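Local coordinates for iron binding protein FbpA (Mannheimia haemolytica, PDB 1Q35), which probably binds ferric iron in the periplasm for bacterial iron uptake and is captured here in its apo form, at residues 160-163 against 164-168; 194-197 against 198-201; 241-244 against 245-249. All blocks are in the same frame, centred on the assembly; numbering follows the deposited sequence. Where two conformers were deposited one is given.

Contact 1: residues 160-163 against 164-168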
loop_
_atom_site.group_PDB
_atom_site.type_symbol
_atom_site.label_atom_id
_atom_site.label_comp_id
_atom_site.label_asym_id
_atom_site.label_seq_id
_atom_site.Cartn_x
_atom_site.Cartn_y
_atom_site.Cartn_z
ATOM N N LYS A 160 7.456 5.360 19.551
ATOM C CA LYS A 160 6.397 6.058 20.280
ATOM C C LYS A 160 6.693 7.550 20.384
ATOM O O LYS A 160 5.795 8.368 20.201
ATOM C CB LYS A 160 6.181 5.468 21.673
ATOM C CG LYS A 160 4.951 6.057 22.368
ATOM C CD LYS A 160 4.654 5.361 23.682
ATOM C CE LYS A 160 3.438 5.966 24.355
ATOM N NZ LYS A 160 3.095 5.236 25.603
ATOM N N ALA A 161 7.939 7.904 20.675
ATOM C CA ALA A 161 8.327 9.310 20.747
ATOM C C ALA A 161 8.098 9.995 19.400
ATOM O O ALA A 161 7.615 11.131 19.355
ATOM C CB ALA A 161 9.767 9.465 21.193
ATOM N N PHE A 162 8.420 9.305 18.309
ATOM C CA PHE A 162 8.125 9.802 16.976
ATOM C C PHE A 162 6.625 10.047 16.795
ATOM O O PHE A 162 6.226 11.109 16.318
ATOM C CB PHE A 162 8.650 8.838 15.903
ATOM C CG PHE A 162 8.026 9.056 14.560
ATOM C CD1 PHE A 162 8.358 10.163 13.795
ATOM C CD2 PHE A 162 7.080 8.175 14.070
ATOM C CE1 PHE A 162 7.770 10.368 12.555
ATOM C CE2 PHE A 162 6.481 8.385 12.837
ATOM C CZ PHE A 162 6.835 9.479 12.081
ATOM N N LEU A 163 5.797 9.081 17.172
ATOM C CA LEU A 163 4.350 9.232 17.022
ATOM C C LEU A 163 3.804 10.383 17.859
ATOM O O LEU A 163 2.889 11.067 17.420
ATOM C CB LEU A 163 3.628 7.936 17.369
ATOM C CG LEU A 163 3.853 6.786 16.380
ATOM C CD1 LEU A 163 3.272 5.502 16.920
ATOM C CD2 LEU A 163 3.256 7.101 15.017
ATOM N N GLU A 164 4.370 10.607 19.041
ATOM C CA GLU A 164 3.926 11.711 19.892
ATOM C C GLU A 164 4.261 13.049 19.236
ATOM O O GLU A 164 3.438 13.971 19.241
ATOM C CB GLU A 164 4.558 11.613 21.279
ATOM C CG GLU A 164 4.108 10.413 22.097
ATOM C CD GLU A 164 2.872 10.672 22.927
ATOM O OE1 GLU A 164 2.741 10.022 23.984
ATOM O OE2 GLU A 164 2.031 11.502 22.526
ATOM N N GLY A 165 5.448 13.153 18.649
ATOM C CA GLY A 165 5.850 14.379 17.981
ATOM C C GLY A 165 5.061 14.636 16.709
ATOM O O GLY A 165 4.658 15.770 16.424
ATOM N N LEU A 166 4.838 13.578 15.933
ATOM C CA LEU A 166 4.037 13.662 14.721
ATOM C C LEU A 166 2.618 14.124 15.067
ATOM O O LEU A 166 2.088 15.047 14.444
ATOM C CB LEU A 166 4.020 12.305 14.005
ATOM C CG LEU A 166 3.234 12.264 12.695
ATOM C CD1 LEU A 166 3.824 13.212 11.654
ATOM C CD2 LEU A 166 3.185 10.843 12.169
ATOM N N LYS A 167 2.013 13.493 16.066
ATOM C CA LYS A 167 0.690 13.893 16.539
ATOM C C LYS A 167 0.670 15.363 16.956
ATOM O O LYS A 167 -0.237 16.110 16.584
ATOM C CB LYS A 167 0.248 13.015 17.710
ATOM C CG LYS A 167 -1.144 13.369 18.234
ATOM C CD LYS A 167 -1.448 12.689 19.552
ATOM C CE LYS A 167 -2.801 13.127 20.073
ATOM N NZ LYS A 167 -3.124 12.502 21.378
ATOM N N ALA A 168 1.676 15.787 17.702
ATOM C CA ALA A 168 1.751 17.166 18.176
ATOM C C ALA A 168 1.825 18.173 17.035
ATOM O O ALA A 168 1.446 19.340 17.203
ATOM C CB ALA A 168 2.947 17.335 19.082
#

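Contact 2: residues 194-197 against 198-201. With FMT (formic acid), chain C.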
loop_
_atom_site.group_PDB
_atom_site.type_symbol
_atom_site.label_atom_id
_atom_site.label_comp_id
_atom_site.label_asym_id
_atom_site.label_seq_id
_atom_site.Cartn_x
_atom_site.Cartn_y
_atom_site.Cartn_z
ATOM N N ILE A 194 1.783 12.598 4.544
ATOM C CA ILE A 194 2.256 11.253 4.240
ATOM C C ILE A 194 1.197 10.593 3.368
ATOM O O ILE A 194 0.010 10.701 3.650
ATOM C CB ILE A 194 2.479 10.457 5.537
ATOM C CG1 ILE A 194 3.572 11.108 6.387
ATOM C CG2 ILE A 194 2.845 9.019 5.204
ATOM C CD1 ILE A 194 3.732 10.488 7.765
ATOM N N GLY A 195 1.615 9.922 2.303
ATOM C CA GLY A 195 0.678 9.213 1.450
ATOM C C GLY A 195 1.392 8.308 0.468
ATOM O O GLY A 195 2.603 8.407 0.309
ATOM N N ASN A 196 0.653 7.438 -0.208
ATOM C CA ASN A 196 1.273 6.515 -1.148
ATOM C C ASN A 196 1.559 7.202 -2.485
ATOM O O ASN A 196 0.803 8.070 -2.947
ATOM C CB ASN A 196 0.410 5.267 -1.359
ATOM C CG ASN A 196 0.462 4.307 -0.183
ATOM O OD1 ASN A 196 1.345 4.389 0.669
ATOM N ND2 ASN A 196 -0.488 3.382 -0.145
ATOM N N SER A 197 2.653 6.784 -3.105
ATOM C CA SER A 197 3.201 7.407 -4.301
ATOM C C SER A 197 2.247 7.397 -5.490
ATOM O O SER A 197 2.096 8.396 -6.182
ATOM C CB SER A 197 4.499 6.694 -4.688
ATOM O OG SER A 197 4.305 5.286 -4.806
ATOM N N TYR A 198 1.611 6.262 -5.736
ATOM C CA TYR A 198 0.787 6.099 -6.935
ATOM C C TYR A 198 -0.377 7.090 -6.964
ATOM O O TYR A 198 -0.829 7.479 -8.035
ATOM C CB TYR A 198 0.293 4.644 -7.100
ATOM C CG TYR A 198 -0.450 4.104 -5.907
ATOM C CD1 TYR A 198 0.241 3.490 -4.867
ATOM C CD2 TYR A 198 -1.825 4.231 -5.790
ATOM C CE1 TYR A 198 -0.407 3.019 -3.757
ATOM C CE2 TYR A 198 -2.495 3.752 -4.672
ATOM C CZ TYR A 198 -1.767 3.152 -3.653
ATOM O OH TYR A 198 -2.374 2.688 -2.511
ATOM N N TYR A 199 -0.842 7.524 -5.800
ATOM C CA TYR A 199 -1.919 8.510 -5.754
ATOM C C TYR A 199 -1.548 9.835 -6.429
ATOM O O TYR A 199 -2.425 10.524 -6.935
ATOM C CB TYR A 199 -2.381 8.770 -4.312
ATOM C CG TYR A 199 -3.171 7.627 -3.715
ATOM C CD1 TYR A 199 -2.762 7.010 -2.537
ATOM C CD2 TYR A 199 -4.331 7.161 -4.323
ATOM C CE1 TYR A 199 -3.479 5.957 -1.987
ATOM C CE2 TYR A 199 -5.051 6.106 -3.780
ATOM C CZ TYR A 199 -4.621 5.517 -2.610
ATOM O OH TYR A 199 -5.323 4.472 -2.053
ATOM N N TYR A 200 -0.269 10.202 -6.433
ATOM C CA TYR A 200 0.163 11.420 -7.121
ATOM C C TYR A 200 -0.145 11.326 -8.615
ATOM O O TYR A 200 -0.670 12.270 -9.211
ATOM C CB TYR A 200 1.645 11.670 -6.878
ATOM C CG TYR A 200 2.091 13.079 -7.179
ATOM C CD1 TYR A 200 2.887 13.356 -8.277
ATOM C CD2 TYR A 200 1.737 14.139 -6.349
ATOM C CE1 TYR A 200 3.308 14.652 -8.557
ATOM C CE2 TYR A 200 2.160 15.438 -6.619
ATOM C CZ TYR A 200 2.946 15.685 -7.720
ATOM O OH TYR A 200 3.369 16.969 -7.999
ATOM N N GLY A 201 0.159 10.181 -9.221
ATOM C CA GLY A 201 -0.163 9.947 -10.619
ATOM C C GLY A 201 -1.656 9.861 -10.884
ATOM O O GLY A 201 -2.150 10.399 -11.877
HETATM C C FMT C . -5.352 0.951 -3.263
HETATM O O1 FMT C . -6.187 0.125 -3.875
HETATM O O2 FMT C . -4.186 0.982 -3.610
#

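Contact 3: residues 241-244 against 245-249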
loop_
_atom_site.group_PDB
_atom_site.type_symbol
_atom_site.label_atom_id
_atom_site.label_comp_id
_atom_site.label_asym_id
_atom_site.label_seq_id
_atom_site.Cartn_x
_atom_site.Cartn_y
_atom_site.Cartn_z
ATOM N N PRO A 241 -12.939 -22.722 -4.034
ATOM C CA PRO A 241 -13.760 -23.628 -4.859
ATOM C C PRO A 241 -13.486 -23.607 -6.372
ATOM O O PRO A 241 -13.997 -24.481 -7.075
ATOM C CB PRO A 241 -15.186 -23.155 -4.572
ATOM C CG PRO A 241 -15.043 -21.718 -4.242
ATOM C CD PRO A 241 -13.726 -21.576 -3.541
ATOM N N ASN A 242 -12.718 -22.639 -6.868
ATOM C CA ASN A 242 -12.337 -22.573 -8.279
ATOM C C ASN A 242 -10.845 -22.318 -8.383
ATOM O O ASN A 242 -10.407 -21.311 -8.944
ATOM C CB ASN A 242 -13.110 -21.469 -9.010
ATOM C CG ASN A 242 -14.603 -21.555 -8.798
ATOM O OD1 ASN A 242 -15.284 -22.377 -9.425
ATOM N ND2 ASN A 242 -15.127 -20.715 -7.917
ATOM N N LYS A 243 -10.059 -23.236 -7.841
ATOM C CA LYS A 243 -8.643 -22.989 -7.620
ATOM C C LYS A 243 -7.849 -22.879 -8.917
ATOM O O LYS A 243 -6.976 -22.031 -9.024
ATOM C CB LYS A 243 -8.047 -24.067 -6.713
ATOM C CG LYS A 243 -6.574 -23.864 -6.387
ATOM C CD LYS A 243 -5.664 -24.624 -7.332
ATOM C CE LYS A 243 -4.231 -24.612 -6.854
ATOM N NZ LYS A 243 -4.084 -25.368 -5.585
ATOM N N ALA A 244 -8.138 -23.726 -9.899
ATOM C CA ALA A 244 -7.462 -23.643 -11.188
ATOM C C ALA A 244 -7.679 -22.272 -11.818
ATOM O O ALA A 244 -6.752 -21.695 -12.378
ATOM C CB ALA A 244 -7.953 -24.731 -12.127
ATOM N N ASN A 245 -8.907 -21.771 -11.730
ATOM C CA ASN A 245 -9.234 -20.432 -12.237
ATOM C C ASN A 245 -8.567 -19.331 -11.409
ATOM O O ASN A 245 -8.149 -18.307 -11.953
ATOM C CB ASN A 245 -10.751 -20.226 -12.281
ATOM C CG ASN A 245 -11.422 -21.034 -13.387
ATOM O OD1 ASN A 245 -10.760 -21.543 -14.289
ATOM N ND2 ASN A 245 -12.744 -21.135 -13.322
ATOM N N ALA A 246 -8.459 -19.548 -10.102
ATOM C CA ALA A 246 -7.779 -18.602 -9.216
ATOM C C ALA A 246 -6.303 -18.510 -9.576
ATOM O O ALA A 246 -5.738 -17.416 -9.603
ATOM C CB ALA A 246 -7.951 -19.009 -7.766
ATOM N N VAL A 247 -5.679 -19.646 -9.871
ATOM C CA VAL A 247 -4.279 -19.660 -10.267
ATOM C C VAL A 247 -4.114 -18.925 -11.594
ATOM O O VAL A 247 -3.180 -18.139 -11.752
ATOM C CB VAL A 247 -3.719 -21.096 -10.356
ATOM C CG1 VAL A 247 -2.350 -21.115 -11.019
ATOM C CG2 VAL A 247 -3.633 -21.703 -8.967
ATOM N N LYS A 248 -5.022 -19.146 -12.540
ATOM C CA LYS A 248 -4.956 -18.433 -13.813
ATOM C C LYS A 248 -5.079 -16.917 -13.626
ATOM O O LYS A 248 -4.415 -16.156 -14.325
ATOM C CB LYS A 248 -6.013 -18.954 -14.785
ATOM C CG LYS A 248 -5.651 -20.319 -15.372
ATOM C CD LYS A 248 -6.742 -20.886 -16.262
ATOM C CE LYS A 248 -6.306 -22.209 -16.888
ATOM N NZ LYS A 248 -7.458 -23.067 -17.289
ATOM N N LEU A 249 -5.907 -16.485 -12.680
ATOM C CA LEU A 249 -6.045 -15.057 -12.387
ATOM C C LEU A 249 -4.748 -14.464 -11.837
ATOM O O LEU A 249 -4.299 -13.420 -12.317
ATOM C CB LEU A 249 -7.198 -14.793 -11.420
ATOM C CG LEU A 249 -7.347 -13.334 -10.960
ATOM C CD1 LEU A 249 -7.480 -12.373 -12.136
ATOM C CD2 LEU A 249 -8.529 -13.192 -10.043
#

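Contact 1: residues 160-163 against 164-168
The Phe-162 ring receives Leu-166 over one of its faces: CB of Leu-166 lies on that side, and its methyl CD2 comes nearest at the far end of the ring, 3.9 Å from Phe-162 CZ and 4.2 Å from Phe-162 CE2. The two side chains, one helical turn apart, run side by side in the same direction. Both place CG opposite the backbone N (chi1 162° for Phe-162, -179° for Leu-166), which sends them out from the helix together. Around the same ring stand Phe-147 and Met-150 from earlier turns, with Leu-122 and Ala-125 from a loop, so a large flat apolar residue suits this buried side of helix 141-168. Leu-163 shares that apolar role, meeting Leu-307 of helix 301-311 and Phe-147.

The backbone shows the repeating i to i+4 bonding of an alpha-helix. Leu-166 N donates to Phe-162 O at 2.9 Å, and Lys-167 N to Leu-163 O at the same 2.9 Å; Glu-164 N and Gly-165 N bond likewise to Lys-160 O and Ala-161 O. Gly-165 and Ala-161, both small, stand on the more exposed part of the helix and leave the contact there to the backbone.

Along another side, Lys-160 and Glu-164 lie alongside each other, but the glutamate carboxylate takes more than one position and any attraction between the two is doubtful. The firm partner of the extended lysine is Glu-310, with which it forms a salt bridge. Lys-167 NZ reaches the carbonyls of Val-311 and Lys-312. The chemistry implies a two-sided helix end: the phenyl and leucine carbons bury it against its own fold, while the lysines tie its polar side to the chain's C-terminal region.

Contact 2: residues 194-197 against 198-201
Tyr-198 OH is held from two directions: Asn-196 ND2 donates to it at 3.1 Å in a fairly straight bond (161°), and the hydroxyl itself makes a weak bond to the formic acid O2 at 2.7 Å. This is the turn from strand 192-196 into helix 198-205 of a periplasmic binding protein fold, and it carries Tyr-198 and Tyr-199, which bind ferric iron together with Tyr-142 of helix 141-168. No iron is present here. The formic acid, probably from the crystallisation liquor, also bonds Arg-10 and Arg-101.

Asn-196 suits its place because one amide serves two ends: ND2 meets the phenol nearly in the amide plane, while OD1 takes a weak bond from Arg-103. Asn-196 CB packs 3.4 Å from Tyr-198 CE1, with amide and ring planes 44° apart. Tyr-198 holds CG between the backbone N and the carbonyl carbon (chi1 55°), which swings the ring back alongside Asn-196. The neighbouring ring of Tyr-199 takes Tyr-198 CE2 over the centre of one face, 3.4 Å above its plane.

At the turn, Tyr-199 N reaches Asn-196 O only weakly, whereas Tyr-200 N bonds to Ser-197 O at 3.0 Å from above the carbonyl plane.

Contact 3: residues 241-244 against 245-249
Van der Waals contact joins Lys-243 to Val-247, one turn further along the helix. The lysine methylenes run beside the valine, with Lys-243 CE 3.6 Å and Lys-243 CD 3.9 Å from Val-247 CG2. A sharp bend at chi2 (-94°) folds the lysine chain along the valine, and its NZ goes on to Gln-73 OE1. A long aliphatic chain with a polar tip suits this partly exposed position, since it can lie against a methyl group and still reach a polar partner. Val-247 CG2 also sits 3.4 Å from Lys-243 O.

Backbone hydrogen bonds form the second kind. They open helix 243-254, with Asn-242 at the N-cap position. Its side chain makes no capping bond, but Asn-242 O takes Ala-246 N at 2.9 Å, in the carbonyl plane; Lys-243 O takes Val-247 N at 2.8 Å, and Ala-244 O takes Lys-248 N at 3.1 Å.

Polar side chains and small residues complete the contact. Asn-245 ND2 donates to Glu-3 O, so its amide links the helix to the start of strand 3-8, while Asn-245 CB rests 3.5 Å from Asn-242 O. The lone methyl of Ala-246 lets the helix pack closely on Val-54 of strand 54-57; Lys-248, on the exposed side, lays its CG 3.5 Å from Ala-244 O.

In the fold
Along the chain the contacts come in the order 1, 2, 3. Contact 1 ends helix 141-168, about 22 Å between centres from contact 2, and the same helix carries Tyr-142 at its start, beside contact 2. Contact 2 leaves strand 192-196, which pairs with strand 96-108; strands 3-8 and 54-57, joined to 96-108 through 228-236, carry helix 243-254 of contact 3, its centre about 31 Å from that of contact 2. Contact 2 holds two of the iron tyrosines, consistent with a site in the cleft between two lobes as in related periplasmic binding proteins, while contacts 1 and 3, about 45 Å apart between centres, lie on opposite sides of the chain's centre.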